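Local coordinates for protein 2-dehydropantoate 2-reductase (Porphyromonas gingivalis, PDB 2QYT) that probably catalyses the NADPH-dependent reduction of 2-dehydropantoate (ketopantoate) to (R)-pantoate, the second step of the pantoate branch of pantothenate biosynthesis, at residues Gly24-Leu29 against Pro63-Leu68; Gly56-Val61 against Gly150-Glu155. All coordinates share one frame; numbering follows the deposited sequence.

Contact 1 of 2, residues Gly24-Leu29 against Pro63-Leu68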
loop_
_atom_site.group_PDB
_atom_site.type_symbol
_atom_site.label_atom_id
_atom_site.label_comp_id
_atom_site.label_asym_id
_atom_site.label_seq_id
_atom_site.Cartn_x
_atom_site.Cartn_y
_atom_site.Cartn_z
ATOM N N GLY A 24 8.067 -5.031 7.431
ATOM C CA GLY A 24 9.506 -5.010 7.780
ATOM C C GLY A 24 9.855 -5.862 8.997
ATOM O O GLY A 24 10.876 -6.563 9.019
ATOM N N ALA A 25 8.994 -5.829 10.022
ATOM C CA ALA A 25 9.201 -6.658 11.205
ATOM C C ALA A 25 9.136 -8.157 10.870
ATOM O O ALA A 25 9.968 -8.937 11.326
ATOM C CB ALA A 25 8.173 -6.293 12.300
HETATM N N MSE A 26 8.133 -8.582 10.106
HETATM C CA MSE A 26 7.998 -9.993 9.757
HETATM C C MSE A 26 9.196 -10.440 8.942
HETATM O O MSE A 26 9.741 -11.543 9.176
HETATM C CB MSE A 26 6.712 -10.242 8.983
HETATM C CG MSE A 26 5.426 -9.936 9.795
HETATM SE SE MSE A 26 5.214 -11.181 11.327
HETATM C CE MSE A 26 4.508 -12.700 10.313
ATOM N N LEU A 27 9.603 -9.615 7.984
ATOM C CA LEU A 27 10.822 -9.948 7.211
ATOM C C LEU A 27 12.054 -10.045 8.092
ATOM O O LEU A 27 12.845 -10.997 7.940
ATOM C CB LEU A 27 11.066 -8.943 6.059
ATOM C CG LEU A 27 9.949 -9.051 4.975
ATOM C CD1 LEU A 27 9.990 -7.790 4.030
ATOM C CD2 LEU A 27 10.146 -10.377 4.227
ATOM N N ALA A 28 12.262 -9.069 8.984
ATOM C CA ALA A 28 13.427 -9.126 9.905
ATOM C C ALA A 28 13.452 -10.353 10.808
ATOM O O ALA A 28 14.510 -10.855 11.141
ATOM C CB ALA A 28 13.465 -7.862 10.764
ATOM N N LEU A 29 12.281 -10.832 11.235
ATOM C CA LEU A 29 12.214 -12.069 12.039
ATOM C C LEU A 29 12.757 -13.252 11.286
ATOM O O LEU A 29 13.473 -14.069 11.836
ATOM C CB LEU A 29 10.773 -12.388 12.466
ATOM C CG LEU A 29 10.130 -11.478 13.520
ATOM C CD1 LEU A 29 8.757 -11.996 13.846
ATOM C CD2 LEU A 29 10.998 -11.462 14.754
ATOM N N PRO A 63 -3.621 -8.387 18.680
ATOM C CA PRO A 63 -4.378 -9.069 19.714
ATOM C C PRO A 63 -3.691 -10.315 20.340
ATOM O O PRO A 63 -3.888 -10.595 21.550
ATOM C CB PRO A 63 -5.719 -9.438 19.022
ATOM C CG PRO A 63 -5.878 -8.490 17.890
ATOM C CD PRO A 63 -4.386 -8.199 17.431
ATOM N N SER A 64 -2.954 -11.071 19.527
ATOM C CA SER A 64 -2.416 -12.357 19.959
ATOM C C SER A 64 -0.911 -12.380 20.033
ATOM O O SER A 64 -0.355 -13.347 20.539
ATOM C CB SER A 64 -2.901 -13.490 19.033
ATOM O OG SER A 64 -2.296 -13.386 17.724
ATOM N N ARG A 65 -0.228 -11.322 19.571
ATOM C CA ARG A 65 1.231 -11.317 19.512
ATOM C C ARG A 65 1.865 -10.091 20.169
ATOM O O ARG A 65 1.278 -9.029 20.220
ATOM C CB ARG A 65 1.740 -11.425 18.027
ATOM C CG ARG A 65 1.424 -12.790 17.363
ATOM C CD ARG A 65 1.836 -12.790 15.913
ATOM N NE ARG A 65 0.904 -12.010 15.119
ATOM C CZ ARG A 65 1.185 -11.444 13.946
ATOM N NH1 ARG A 65 0.238 -10.748 13.308
ATOM N NH2 ARG A 65 2.378 -11.600 13.404
ATOM N N ASP A 66 3.088 -10.236 20.651
ATOM C CA ASP A 66 3.831 -9.089 21.165
ATOM C C ASP A 66 5.273 -9.449 20.953
ATOM O O ASP A 66 5.815 -10.268 21.692
ATOM C CB ASP A 66 3.525 -8.817 22.676
ATOM C CG ASP A 66 4.285 -7.576 23.240
ATOM O OD1 ASP A 66 5.274 -7.079 22.617
ATOM O OD2 ASP A 66 3.903 -7.087 24.318
ATOM N N PHE A 67 5.903 -8.840 19.957
ATOM C CA PHE A 67 7.259 -9.218 19.580
ATOM C C PHE A 67 8.214 -8.062 19.245
ATOM O O PHE A 67 7.785 -6.982 18.862
ATOM C CB PHE A 67 7.293 -10.331 18.479
ATOM C CG PHE A 67 6.710 -9.918 17.146
ATOM C CD1 PHE A 67 5.352 -10.114 16.867
ATOM C CD2 PHE A 67 7.511 -9.346 16.173
ATOM C CE1 PHE A 67 4.809 -9.698 15.632
ATOM C CE2 PHE A 67 7.016 -8.968 14.941
ATOM C CZ PHE A 67 5.665 -9.127 14.647
ATOM N N LEU A 68 9.527 -8.325 19.363
ATOM C CA LEU A 68 10.528 -7.361 18.970
ATOM C C LEU A 68 11.372 -7.893 17.788
ATOM O O LEU A 68 12.079 -8.877 17.936
ATOM C CB LEU A 68 11.412 -6.998 20.195
ATOM C CG LEU A 68 12.563 -5.989 20.057
ATOM C CD1 LEU A 68 11.996 -4.560 19.920
ATOM C CD2 LEU A 68 13.474 -6.088 21.309
#
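Phe67 points its ring from edge strand 66-69 of the mixed sheet at Ala25, Met26 and Leu29 on helix 18-33. In this Rossmann-type domain the glycine-rich turn leading into that helix fits the GxGxxG pattern. Helix segment 24-29 and strand segment 66-68 run at 66° to each other, with axes 10.0 Å apart at closest approach, so the gap is bridged mainly by side chains. At CB, Phe67 places its CG between the backbone N and the carbonyl carbon (chi1 64°), the crowded position, and the ring then reaches toward the helix. Its CD2 and CE2 both lie against Leu29 CD1, CE2 at 3.7 Å. Ala25 CB comes up at the ring edge, near the ring plane, 3.9 Å from the same CE2. The tip, CZ, meets the selenium of Met26, a selenomethionine, in a Met-aromatic contact: SE is 5.0 Å from the ring centroid and 53° off its normal, an oblique approach. Val60 on the adjacent strand also touches both Ala25 and Phe67. Met26, bent at chi2 and chi3, has a second neighbour in Arg65, whose side chain it crosses at about a right angle. Arg65 NH1 is salt-bridged to Asp157 and hydrogen-bonded to Tyr22 OH. Met26 SE sits in the guanidinium plane, at its edge, 3.5 Å from Arg65 NH2.

Contact 2 of 2, residues Gly56-Val61 against Gly150-Glu155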
loop_
_atom_site.group_PDB
_atom_site.type_symbol
_atom_site.label_atom_id
_atom_site.label_comp_id
_atom_site.label_asym_id
_atom_site.label_seq_id
_atom_site.Cartn_x
_atom_site.Cartn_y
_atom_site.Cartn_z
ATOM N N GLY A 56 16.955 -1.809 20.337
ATOM C CA GLY A 56 17.533 -2.791 19.418
ATOM C C GLY A 56 16.495 -3.446 18.490
ATOM O O GLY A 56 16.741 -4.523 17.925
ATOM N N GLY A 57 15.329 -2.836 18.294
ATOM C CA GLY A 57 14.418 -3.403 17.312
ATOM C C GLY A 57 13.099 -2.679 17.286
ATOM O O GLY A 57 12.878 -1.786 18.094
ATOM N N LEU A 58 12.226 -3.100 16.380
ATOM C CA LEU A 58 10.883 -2.554 16.288
ATOM C C LEU A 58 9.921 -3.508 16.982
ATOM O O LEU A 58 9.901 -4.713 16.688
ATOM C CB LEU A 58 10.451 -2.392 14.806
ATOM C CG LEU A 58 9.019 -1.923 14.508
ATOM C CD1 LEU A 58 8.719 -0.544 15.088
ATOM C CD2 LEU A 58 8.800 -1.922 12.989
ATOM N N ARG A 59 9.122 -2.951 17.884
ATOM C CA ARG A 59 8.086 -3.698 18.596
ATOM C C ARG A 59 6.724 -3.726 17.872
ATOM O O ARG A 59 6.253 -2.693 17.379
ATOM C CB ARG A 59 7.916 -3.168 20.026
ATOM C CG ARG A 59 6.977 -4.048 20.854
ATOM C CD ARG A 59 6.904 -3.543 22.275
ATOM N NE ARG A 59 5.962 -4.300 23.127
ATOM C CZ ARG A 59 5.634 -3.950 24.368
ATOM N NH1 ARG A 59 6.177 -2.852 24.916
ATOM N NH2 ARG A 59 4.769 -4.704 25.059
ATOM N N VAL A 60 6.095 -4.912 17.833
ATOM C CA VAL A 60 4.793 -5.082 17.204
ATOM C C VAL A 60 3.851 -5.807 18.183
ATOM O O VAL A 60 4.202 -6.868 18.732
ATOM C CB VAL A 60 4.885 -5.865 15.868
ATOM C CG1 VAL A 60 3.501 -5.969 15.234
ATOM C CG2 VAL A 60 5.822 -5.181 14.909
ATOM N N VAL A 61 2.711 -5.176 18.451
ATOM C CA VAL A 61 1.659 -5.743 19.296
ATOM C C VAL A 61 0.379 -5.940 18.487
ATOM O O VAL A 61 -0.037 -5.089 17.713
ATOM C CB VAL A 61 1.417 -4.958 20.657
ATOM C CG1 VAL A 61 2.705 -4.799 21.458
ATOM C CG2 VAL A 61 0.770 -3.555 20.430
ATOM N N GLY A 150 8.872 3.648 17.985
ATOM C CA GLY A 150 9.316 2.262 18.054
ATOM C C GLY A 150 8.252 1.195 18.206
ATOM O O GLY A 150 8.588 0.034 18.513
ATOM N N LEU A 151 6.980 1.554 17.989
ATOM C CA LEU A 151 5.893 0.596 18.257
ATOM C C LEU A 151 4.847 0.600 17.171
ATOM O O LEU A 151 4.296 1.649 16.841
ATOM C CB LEU A 151 5.232 0.881 19.624
ATOM C CG LEU A 151 4.047 -0.039 20.030
ATOM C CD1 LEU A 151 4.540 -1.489 20.349
ATOM C CD2 LEU A 151 3.164 0.504 21.192
ATOM N N ILE A 152 4.553 -0.580 16.646
ATOM C CA ILE A 152 3.436 -0.794 15.742
ATOM C C ILE A 152 2.349 -1.570 16.490
ATOM O O ILE A 152 2.627 -2.571 17.198
ATOM C CB ILE A 152 3.845 -1.631 14.471
ATOM C CG1 ILE A 152 5.118 -1.046 13.805
ATOM C CG2 ILE A 152 2.745 -1.672 13.461
ATOM C CD1 ILE A 152 5.032 0.500 13.533
ATOM N N THR A 153 1.113 -1.119 16.314
ATOM C CA THR A 153 -0.032 -1.825 16.838
ATOM C C THR A 153 -0.935 -2.250 15.673
ATOM O O THR A 153 -1.250 -1.429 14.795
ATOM C CB THR A 153 -0.852 -0.897 17.758
ATOM O OG1 THR A 153 0.022 -0.462 18.816
ATOM C CG2 THR A 153 -2.100 -1.607 18.330
ATOM N N LEU A 154 -1.299 -3.526 15.660
ATOM C CA LEU A 154 -2.360 -4.028 14.807
ATOM C C LEU A 154 -3.607 -4.212 15.591
ATOM O O LEU A 154 -3.625 -4.827 16.675
ATOM C CB LEU A 154 -2.017 -5.369 14.167
ATOM C CG LEU A 154 -1.115 -5.413 12.942
ATOM C CD1 LEU A 154 0.239 -4.858 13.285
ATOM C CD2 LEU A 154 -1.020 -6.886 12.446
ATOM N N GLU A 155 -4.702 -3.736 15.035
ATOM C CA GLU A 155 -5.897 -3.891 15.783
ATOM C C GLU A 155 -6.534 -5.233 15.449
ATOM O O GLU A 155 -7.457 -5.661 16.108
ATOM C CB GLU A 155 -6.816 -2.687 15.585
ATOM C CG GLU A 155 -7.310 -2.512 14.226
ATOM C CD GLU A 155 -8.296 -1.354 14.152
ATOM O OE1 GLU A 155 -7.859 -0.187 14.381
ATOM O OE2 GLU A 155 -9.478 -1.632 13.860
HETATM O O HOH W 1 11.002 -0.656 19.795
#
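Arg59 and Val61 bond to Gly150, Ile152 and Leu154 through the regular pattern of two parallel strands, whose short axes lie 4.7 Å apart and differ by 18° in direction. Ile152 N donates to Arg59 O over 2.8 Å, and Val61 N then reaches Ile152 O at 2.9 Å. Leu154 N to Val61 O continues the series; at the other end Arg59 N meets Gly150 O at 3.1 Å. Between these bonds, CA-H...O contacts such as Val60 CA to Ile152 O fill in the seam. The tightly packed face carries Val60 and Ile152, side by side and pointing the same way, flanked by Leu58 and Leu154, all four buried. Leu58 CG is anti to its backbone N (chi1 176°), and both methyls, CD1 and CD2, lie 3.9 Å from Ile152 CG1. Tyr22 and Ala25 of helix 18-33 cover Val60. The reverse face is the more solvent-exposed one: Leu151 CD1 lies alongside the extended aliphatic chain of exposed Arg59, 3.6 Å from CG, while the guanidinium end is salt-bridged to Asp66. Nearby Val61 CG2 touches Thr153 OG1, which bonds to Ser147. Where the strands begin to part, a water donates to both Gly57 O and Gly150 O. This is a parallel pair within the mixed sheet, one strand in from its edge, packed against a helix of the Rossmann-type domain of the ketopantoate reductase family.

Overall arrangement
Contacts 1 and 2 lie with centres about 7 Å apart and meet through the consecutive strands 58-61 and 66-69, antiparallel neighbours in the mixed sheet. Phe67 O to Val60 N, 2.9 Å, is a probable backbone hydrogen bond between them, and on the face that carries Arg59 and Val61, Asp66 OD2 makes a salt bridge of 2.6 Å to Arg59 NH2. Contact 1 thus joins helix 18-33 to the edge strand, while contact 2 ties the next strand inward to 151-154. Bound 1,2-ethanediol, probably from the crystallisation liquor, lies about 3 Å from the Arg65 side chain; about 6 Å separates the Leu154 side chain from such a molecule. Ile152 touches residues of the glycine-rich pattern, consistent with a place beside the probable dinucleotide-binding turn.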